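Rhamnosidase B (Bacillus sp., PDB 2OKX) catalyses, as a family 78 glycoside hydrolase, the hydrolytic release of terminal alpha-L-rhamnose from alpha-L-rhamnosides. Local coordinates at residues L302-T306 against Y364-P368; W576-R581 against W629-L635. All blocks are in the same frame, centred on the assembly; numbering follows the deposited sequence.

Both contacts are buried, but they lie in different parts of the chain, with centres about 42 Å apart and no touch between them. Contact 1 packs a short helix on a beta-sheet in the region of domain D2. Contact 2 pairs two helices of the six-hairpin glycosidase domain, nearer the centre of the chain. They share no helix or strand. Their chemistry differs too. Contact 1 joins its segments through one tyrosine-carboxylate hydrogen bond and a small leucine-proline patch. Contact 2 has no direct hydrogen bond between its segments. It relies on aromatic and backbone packing, and a bound glycerol links the Asp579 carboxylate with, weakly, the Trp629 indole.

Contact 1: residues L302-T306 against Y364-P368; sequences LVDIT and YRALP
Tyr364 and Asp304 form the polar half of a buried helix-on-sheet contact, in which helix 362-370 lies against strand 297-309. The Tyr364 hydroxyl OH donates to Asp304 OD1 at 2.6 Å. It meets this oxygen on the syn side, 21° out of the carboxylate plane. The two side chains cross at about a right angle, and the carboxylate reaches the ring at its edge. With chi1 at 164°, Tyr364 CG points opposite the main-chain N, and the phenol reaches from the flank of the helix to the strand.

Asp304 OD2 works within its own segment. It accepts from Thr306 OG1 at 2.8 Å through its syn lone pair. It also accepts from the backbone, Thr306 N lying 2.9 Å from Asp304 OD2 and above the carboxylate plane. The second bond makes an Asx turn where strand 297-309 is interrupted after Asp304. Ser269 OG is a further partner of OD1, so the buried carboxylate is gripped on both oxygens and is probably ionised. Thr306 OG1 comes obliquely to the phenol, 3.2 Å from Tyr364 CE2, and also receives the N-H of Gly244.

The sheet includes strands 240-252 and 271-273 as neighbours of 297-309. Domain D2 belongs to the galactose-binding-like clan, whose members are beta-sandwiches. The apolar half of the contact is built on Leu302. Its CD2 reaches Pro368 CA at 3.9 Å and Leu367 CG at 4.3 Å. Trp272 touches both Leu302 and Pro368, while Ile340 touches Leu302 and Leu367.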
ATOM      1  N   LEU A 302      15.740 -24.559  18.746  1.00 28.76           N
ATOM      2  CA  LEU A 302      16.511 -23.460  18.182  1.00 27.80           C
ATOM      3  C   LEU A 302      16.086 -23.234  16.733  1.00 25.55           C
ATOM      4  O   LEU A 302      16.167 -24.139  15.906  1.00 24.20           O
ATOM      5  CB  LEU A 302      18.006 -23.796  18.241  1.00 30.30           C
ATOM      6  CG  LEU A 302      18.991 -22.648  18.458  1.00 33.47           C
ATOM      7  CD1 LEU A 302      18.826 -22.106  19.864  1.00 34.68           C
ATOM      8  CD2 LEU A 302      20.417 -23.145  18.261  1.00 36.37           C
ATOM      9  N   VAL A 303      15.623 -22.026  16.435  1.00 24.77           N
ATOM     10  CA  VAL A 303      15.189 -21.691  15.084  1.00 23.30           C
ATOM     11  C   VAL A 303      16.148 -20.669  14.494  1.00 21.34           C
ATOM     12  O   VAL A 303      16.303 -19.576  15.033  1.00 22.81           O
ATOM     13  CB  VAL A 303      13.763 -21.087  15.084  1.00 23.55           C
ATOM     14  CG1 VAL A 303      13.335 -20.759  13.652  1.00 24.36           C
ATOM     15  CG2 VAL A 303      12.778 -22.062  15.727  1.00 19.84           C
ATOM     16  N   ASP A 304      16.804 -21.026  13.400  1.00 22.08           N
ATOM     17  CA  ASP A 304      17.733 -20.100  12.759  1.00 23.50           C
ATOM     18  C   ASP A 304      16.906 -19.040  12.045  1.00 23.27           C
ATOM     19  O   ASP A 304      16.063 -19.371  11.214  1.00 24.21           O
ATOM     20  CB  ASP A 304      18.617 -20.838  11.750  1.00 23.79           C
ATOM     21  CG  ASP A 304      19.685 -19.943  11.140  1.00 21.96           C
ATOM     22  OD1 ASP A 304      20.488 -20.450  10.336  1.00 24.17           O
ATOM     23  OD2 ASP A 304      19.724 -18.738  11.462  1.00 23.54           O
ATOM     24  N   ILE A 305      17.137 -17.773  12.378  1.00 23.72           N
ATOM     25  CA  ILE A 305      16.399 -16.673  11.760  1.00 23.26           C
ATOM     26  C   ILE A 305      17.303 -15.755  10.940  1.00 22.84           C
ATOM     27  O   ILE A 305      16.887 -14.668  10.532  1.00 21.95           O
ATOM     28  CB  ILE A 305      15.670 -15.817  12.822  1.00 22.93           C
ATOM     29  CG1 ILE A 305      16.677 -15.285  13.846  1.00 24.67           C
ATOM     30  CG2 ILE A 305      14.579 -16.643  13.496  1.00 23.55           C
ATOM     31  CD1 ILE A 305      16.073 -14.362  14.891  1.00 22.79           C
ATOM     32  N   THR A 306      18.534 -16.201  10.700  1.00 23.01           N
ATOM     33  CA  THR A 306      19.508 -15.429   9.928  1.00 23.15           C
ATOM     34  C   THR A 306      18.909 -15.092   8.568  1.00 23.12           C
ATOM     35  O   THR A 306      18.599 -15.989   7.783  1.00 21.36           O
ATOM     36  CB  THR A 306      20.800 -16.231   9.724  1.00 23.96           C
ATOM     37  OG1 THR A 306      21.364 -16.544  11.004  1.00 26.39           O
ATOM     38  CG2 THR A 306      21.809 -15.430   8.911  1.00 22.52           C
ATOM     39  N   TYR A 364      28.045 -18.816  15.842  1.00 32.93           N
ATOM     40  CA  TYR A 364      26.821 -19.039  15.089  1.00 32.50           C
ATOM     41  C   TYR A 364      26.864 -20.406  14.414  1.00 32.27           C
ATOM     42  O   TYR A 364      25.875 -21.135  14.411  1.00 30.76           O
ATOM     43  CB  TYR A 364      26.639 -17.941  14.034  1.00 32.38           C
ATOM     44  CG  TYR A 364      25.621 -18.280  12.963  1.00 32.16           C
ATOM     45  CD1 TYR A 364      26.021 -18.539  11.650  1.00 31.86           C
ATOM     46  CD2 TYR A 364      24.261 -18.358  13.264  1.00 31.45           C
ATOM     47  CE1 TYR A 364      25.092 -18.868  10.661  1.00 29.87           C
ATOM     48  CE2 TYR A 364      23.324 -18.686  12.285  1.00 31.51           C
ATOM     49  CZ  TYR A 364      23.745 -18.940  10.988  1.00 32.42           C
ATOM     50  OH  TYR A 364      22.819 -19.264  10.022  1.00 30.23           O
ATOM     51  N   ARG A 365      28.023 -20.757  13.865  1.00 32.56           N
ATOM     52  CA  ARG A 365      28.194 -22.032  13.167  1.00 34.58           C
ATOM     53  C   ARG A 365      28.243 -23.270  14.059  1.00 34.37           C
ATOM     54  O   ARG A 365      27.793 -24.344  13.664  1.00 35.84           O
ATOM     55  CB  ARG A 365      29.461 -21.989  12.309  1.00 36.22           C
ATOM     56  CG  ARG A 365      29.382 -21.047  11.122  1.00 39.02           C
ATOM     57  CD  ARG A 365      28.363 -21.528  10.103  1.00 40.70           C
ATOM     58  NE  ARG A 365      28.277 -20.627   8.955  1.00 44.62           N
ATOM     59  CZ  ARG A 365      27.522 -20.847   7.884  1.00 44.87           C
ATOM     60  NH1 ARG A 365      26.782 -21.945   7.805  1.00 45.92           N
ATOM     61  NH2 ARG A 365      27.511 -19.972   6.886  1.00 45.57           N
ATOM     62  N   ALA A 366      28.796 -23.128  15.256  1.00 35.65           N
ATOM     63  CA  ALA A 366      28.912 -24.261  16.169  1.00 36.56           C
ATOM     64  C   ALA A 366      27.704 -24.433  17.080  1.00 36.82           C
ATOM     65  O   ALA A 366      27.260 -25.551  17.333  1.00 35.85           O
ATOM     66  CB  ALA A 366      30.172 -24.110  17.015  1.00 36.46           C
ATOM     67  N   LEU A 367      27.178 -23.310  17.558  1.00 38.56           N
ATOM     68  CA  LEU A 367      26.053 -23.283  18.485  1.00 40.73           C
ATOM     69  C   LEU A 367      24.966 -24.349  18.378  1.00 41.80           C
ATOM     70  O   LEU A 367      24.707 -25.070  19.344  1.00 43.40           O
ATOM     71  CB  LEU A 367      25.404 -21.898  18.465  1.00 40.97           C
ATOM     72  CG  LEU A 367      24.274 -21.645  19.464  1.00 41.82           C
ATOM     73  CD1 LEU A 367      24.609 -22.236  20.818  1.00 42.40           C
ATOM     74  CD2 LEU A 367      24.048 -20.149  19.574  1.00 42.91           C
ATOM     75  N   PRO A 368      24.314 -24.472  17.211  1.00 41.50           N
ATOM     76  CA  PRO A 368      23.258 -25.482  17.086  1.00 40.72           C
ATOM     77  C   PRO A 368      23.603 -26.833  17.707  1.00 40.83           C
ATOM     78  O   PRO A 368      22.974 -27.264  18.674  1.00 40.99           O
ATOM     79  CB  PRO A 368      23.049 -25.572  15.579  1.00 40.82           C
ATOM     80  CG  PRO A 368      23.329 -24.185  15.133  1.00 42.45           C
ATOM     81  CD  PRO A 368      24.586 -23.846  15.907  1.00 41.15           C
TER

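Contact 2: residues W576-R581 against W629-L635; sequences WVGDSR and WTFFWIL. With GOL (glycerol), chain J.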
ATOM      1  N   TRP A 576       3.830   4.901  -4.281  1.00 21.06           N
ATOM      2  CA  TRP A 576       4.966   4.525  -5.103  1.00 21.86           C
ATOM      3  C   TRP A 576       4.908   5.423  -6.331  1.00 23.61           C
ATOM      4  O   TRP A 576       3.886   5.501  -7.013  1.00 21.06           O
ATOM      5  CB  TRP A 576       4.884   3.056  -5.508  1.00 22.30           C
ATOM      6  CG  TRP A 576       5.387   2.108  -4.455  1.00 22.50           C
ATOM      7  CD1 TRP A 576       4.665   1.526  -3.448  1.00 22.78           C
ATOM      8  CD2 TRP A 576       6.714   1.580  -4.352  1.00 20.94           C
ATOM      9  NE1 TRP A 576       5.462   0.656  -2.734  1.00 21.89           N
ATOM     10  CE2 TRP A 576       6.722   0.670  -3.272  1.00 20.83           C
ATOM     11  CE3 TRP A 576       7.898   1.782  -5.077  1.00 21.85           C
ATOM     12  CZ2 TRP A 576       7.870  -0.041  -2.899  1.00 22.28           C
ATOM     13  CZ3 TRP A 576       9.040   1.074  -4.706  1.00 22.03           C
ATOM     14  CH2 TRP A 576       9.015   0.173  -3.627  1.00 21.51           C
ATOM     15  N   VAL A 577       6.014   6.107  -6.597  1.00 23.69           N
ATOM     16  CA  VAL A 577       6.100   7.047  -7.704  1.00 23.18           C
ATOM     17  C   VAL A 577       5.837   6.452  -9.081  1.00 23.36           C
ATOM     18  O   VAL A 577       5.048   6.997  -9.854  1.00 23.94           O
ATOM     19  CB  VAL A 577       7.473   7.739  -7.695  1.00 23.10           C
ATOM     20  CG1 VAL A 577       7.560   8.769  -8.818  1.00 22.13           C
ATOM     21  CG2 VAL A 577       7.691   8.402  -6.338  1.00 22.49           C
ATOM     22  N   GLY A 578       6.489   5.338  -9.388  1.00 22.00           N
ATOM     23  CA  GLY A 578       6.294   4.725 -10.689  1.00 23.87           C
ATOM     24  C   GLY A 578       4.842   4.402 -10.986  1.00 24.76           C
ATOM     25  O   GLY A 578       4.336   4.704 -12.068  1.00 25.04           O
ATOM     26  N   ASP A 579       4.165   3.785 -10.023  1.00 22.93           N
ATOM     27  CA  ASP A 579       2.766   3.410 -10.195  1.00 22.69           C
ATOM     28  C   ASP A 579       1.884   4.623 -10.491  1.00 23.29           C
ATOM     29  O   ASP A 579       0.992   4.564 -11.342  1.00 22.77           O
ATOM     30  CB  ASP A 579       2.221   2.731  -8.929  1.00 22.00           C
ATOM     31  CG  ASP A 579       3.043   1.531  -8.490  1.00 22.89           C
ATOM     32  OD1 ASP A 579       2.433   0.513  -8.089  1.00 21.49           O
ATOM     33  OD2 ASP A 579       4.288   1.605  -8.522  1.00 21.78           O
ATOM     34  N   SER A 580       2.142   5.719  -9.782  1.00 22.04           N
ATOM     35  CA  SER A 580       1.345   6.932  -9.917  1.00 21.90           C
ATOM     36  C   SER A 580       1.238   7.531 -11.316  1.00 19.58           C
ATOM     37  O   SER A 580       0.257   8.203 -11.616  1.00 19.65           O
ATOM     38  CB  SER A 580       1.852   8.005  -8.947  1.00 21.47           C
ATOM     39  OG  SER A 580       3.050   8.595  -9.415  1.00 23.56           O
ATOM     40  N   ARG A 581       2.236   7.318 -12.165  1.00 21.55           N
ATOM     41  CA  ARG A 581       2.166   7.868 -13.518  1.00 21.93           C
ATOM     42  C   ARG A 581       0.970   7.272 -14.258  1.00 22.08           C
ATOM     43  O   ARG A 581       0.159   8.002 -14.831  1.00 21.04           O
ATOM     44  CB  ARG A 581       3.458   7.587 -14.291  1.00 22.51           C
ATOM     45  CG  ARG A 581       3.475   8.168 -15.709  1.00 23.29           C
ATOM     46  CD  ARG A 581       2.975   7.168 -16.748  1.00 22.99           C
ATOM     47  NE  ARG A 581       2.841   7.776 -18.072  1.00 22.50           N
ATOM     48  CZ  ARG A 581       2.658   7.090 -19.200  1.00 24.83           C
ATOM     49  NH1 ARG A 581       2.547   7.727 -20.359  1.00 22.52           N
ATOM     50  NH2 ARG A 581       2.593   5.766 -19.173  1.00 24.64           N
ATOM     51  N   TRP A 629      11.429   4.883 -11.994  1.00 24.14           N
ATOM     52  CA  TRP A 629      10.358   5.514 -11.233  1.00 22.78           C
ATOM     53  C   TRP A 629      10.534   7.027 -11.254  1.00 23.49           C
ATOM     54  O   TRP A 629       9.565   7.771 -11.410  1.00 21.32           O
ATOM     55  CB  TRP A 629      10.333   5.021  -9.780  1.00 22.33           C
ATOM     56  CG  TRP A 629       9.575   3.719  -9.545  1.00 22.50           C
ATOM     57  CD1 TRP A 629       8.933   3.350  -8.394  1.00 21.10           C
ATOM     58  CD2 TRP A 629       9.449   2.606 -10.446  1.00 22.66           C
ATOM     59  NE1 TRP A 629       8.420   2.084  -8.519  1.00 21.51           N
ATOM     60  CE2 TRP A 629       8.722   1.602  -9.766  1.00 22.59           C
ATOM     61  CE3 TRP A 629       9.879   2.357 -11.758  1.00 23.99           C
ATOM     62  CZ2 TRP A 629       8.418   0.368 -10.352  1.00 22.53           C
ATOM     63  CZ3 TRP A 629       9.575   1.130 -12.342  1.00 22.25           C
ATOM     64  CH2 TRP A 629       8.851   0.150 -11.637  1.00 24.01           C
ATOM     65  N   THR A 630      11.771   7.489 -11.099  1.00 23.97           N
ATOM     66  CA  THR A 630      12.011   8.923 -11.120  1.00 23.77           C
ATOM     67  C   THR A 630      11.752   9.452 -12.530  1.00 23.80           C
ATOM     68  O   THR A 630      11.225  10.552 -12.702  1.00 23.78           O
ATOM     69  CB  THR A 630      13.443   9.257 -10.663  1.00 25.52           C
ATOM     70  OG1 THR A 630      13.588   8.895  -9.283  1.00 25.63           O
ATOM     71  CG2 THR A 630      13.721  10.749 -10.812  1.00 23.51           C
ATOM     72  N   PHE A 631      12.103   8.664 -13.540  1.00 23.43           N
ATOM     73  CA  PHE A 631      11.863   9.085 -14.914  1.00 24.71           C
ATOM     74  C   PHE A 631      10.355   9.160 -15.159  1.00 24.73           C
ATOM     75  O   PHE A 631       9.885  10.026 -15.898  1.00 25.30           O
ATOM     76  CB  PHE A 631      12.501   8.109 -15.915  1.00 25.89           C
ATOM     77  CG  PHE A 631      13.994   7.955 -15.759  1.00 24.46           C
ATOM     78  CD1 PHE A 631      14.763   8.974 -15.204  1.00 23.80           C
ATOM     79  CD2 PHE A 631      14.629   6.791 -16.182  1.00 25.04           C
ATOM     80  CE1 PHE A 631      16.151   8.833 -15.069  1.00 24.69           C
ATOM     81  CE2 PHE A 631      16.015   6.642 -16.052  1.00 25.02           C
ATOM     82  CZ  PHE A 631      16.773   7.668 -15.493  1.00 24.09           C
ATOM     83  N   PHE A 632       9.597   8.254 -14.542  1.00 24.23           N
ATOM     84  CA  PHE A 632       8.147   8.259 -14.714  1.00 22.44           C
ATOM     85  C   PHE A 632       7.544   9.456 -13.994  1.00 21.53           C
ATOM     86  O   PHE A 632       6.483   9.955 -14.380  1.00 21.28           O
ATOM     87  CB  PHE A 632       7.522   6.954 -14.204  1.00 22.72           C
ATOM     88  CG  PHE A 632       7.908   5.744 -15.010  1.00 25.27           C
ATOM     89  CD1 PHE A 632       8.267   5.869 -16.352  1.00 27.18           C
ATOM     90  CD2 PHE A 632       7.921   4.479 -14.432  1.00 25.16           C
ATOM     91  CE1 PHE A 632       8.636   4.753 -17.101  1.00 26.64           C
ATOM     92  CE2 PHE A 632       8.288   3.361 -15.171  1.00 27.05           C
ATOM     93  CZ  PHE A 632       8.648   3.499 -16.512  1.00 27.79           C
ATOM     94  N   TRP A 633       8.225   9.913 -12.947  1.00 21.63           N
ATOM     95  CA  TRP A 633       7.777  11.078 -12.194  1.00 22.47           C
ATOM     96  C   TRP A 633       7.887  12.297 -13.111  1.00 23.58           C
ATOM     97  O   TRP A 633       7.002  13.151 -13.140  1.00 24.09           O
ATOM     98  CB  TRP A 633       8.657  11.296 -10.957  1.00 21.25           C
ATOM     99  CG  TRP A 633       8.426  12.625 -10.279  1.00 23.47           C
ATOM    100  CD1 TRP A 633       7.326  13.001  -9.562  1.00 23.37           C
ATOM    101  CD2 TRP A 633       9.306  13.758 -10.285  1.00 23.39           C
ATOM    102  NE1 TRP A 633       7.465  14.298  -9.122  1.00 24.52           N
ATOM    103  CE2 TRP A 633       8.670  14.787  -9.552  1.00 25.65           C
ATOM    104  CE3 TRP A 633      10.570  14.003 -10.839  1.00 25.93           C
ATOM    105  CZ2 TRP A 633       9.257  16.046  -9.358  1.00 25.74           C
ATOM    106  CZ3 TRP A 633      11.156  15.257 -10.647  1.00 26.77           C
ATOM    107  CH2 TRP A 633      10.496  16.260  -9.912  1.00 26.95           C
ATOM    108  N   ILE A 634       8.987  12.380 -13.855  1.00 24.11           N
ATOM    109  CA  ILE A 634       9.176  13.498 -14.769  1.00 24.40           C
ATOM    110  C   ILE A 634       8.077  13.442 -15.826  1.00 24.29           C
ATOM    111  O   ILE A 634       7.477  14.458 -16.171  1.00 23.77           O
ATOM    112  CB  ILE A 634      10.566  13.440 -15.441  1.00 25.51           C
ATOM    113  CG1 ILE A 634      11.652  13.697 -14.387  1.00 24.79           C
ATOM    114  CG2 ILE A 634      10.654  14.474 -16.562  1.00 24.03           C
ATOM    115  CD1 ILE A 634      13.076  13.544 -14.902  1.00 26.78           C
ATOM    116  N   LEU A 635       7.811  12.239 -16.325  1.00 25.66           N
ATOM    117  CA  LEU A 635       6.767  12.038 -17.323  1.00 24.80           C
ATOM    118  C   LEU A 635       5.439  12.519 -16.744  1.00 23.51           C
ATOM    119  O   LEU A 635       4.713  13.282 -17.381  1.00 23.01           O
ATOM    120  CB  LEU A 635       6.649  10.554 -17.675  1.00 27.01           C
ATOM    121  CG  LEU A 635       6.205  10.164 -19.090  1.00 30.35           C
ATOM    122  CD1 LEU A 635       5.706   8.732 -19.063  1.00 29.85           C
ATOM    123  CD2 LEU A 635       5.120  11.089 -19.604  1.00 29.87           C
TER
HETATM  124  C1  GOL J3007       4.785  -1.896  -4.974  1.00 29.93           C
HETATM  125  O1  GOL J3007       3.881  -2.836  -4.816  1.00 26.76           O
HETATM  126  C2  GOL J3007       5.036  -1.642  -6.464  1.00 30.67           C
HETATM  127  O2  GOL J3007       3.831  -1.286  -7.125  1.00 25.99           O
HETATM  128  C3  GOL J3007       6.074  -0.536  -6.624  1.00 30.02           C
HETATM  129  O3  GOL J3007       6.318  -0.252  -7.999  1.00 31.30           O
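Gly578 lies on Trp629 where segment 576-581, on helix 577-590, runs beside helix 627-644, in the helical barrel of the six-hairpin glycosidase domain. Gly578 CA sits 3.7 Å from the centroid of the Trp629 five-membered ring, 12° off its normal, a CH-pi contact. Gly578 has no side chain, and a CB here would hit the indole, so its CA can come within 4.2 Å of Trp629 CA. Val577 CG1 packs on Trp633 CB at 3.5 Å. Further along, Leu635 CD1 covers one face of the Arg581 guanidinium, which forms salt bridges with Glu639 and Glu809.

Trp576 and Trp629 meet rim to rim, planes at 81°. A glycerol, probably from the crystallisation liquor, lies in the corner, its C3 over one face of Trp576 and 3.2 Å from Trp576 CD2. Its O3 donates to Asp579 OD2 at 2.8 Å and receives a weak bond from Trp629 NE1. Its O2 donates to Asp579 OD1, and Asp567 is another partner. Replacing Trp576 by an alanine is likely to strip the glycerol of its aromatic wall and leave Glu572 without the indole N-H. Two tryptophans and acidic side chains around a polyol are consistent with the sugar-binding pocket of an (alpha/alpha)6-barrel glycosidase.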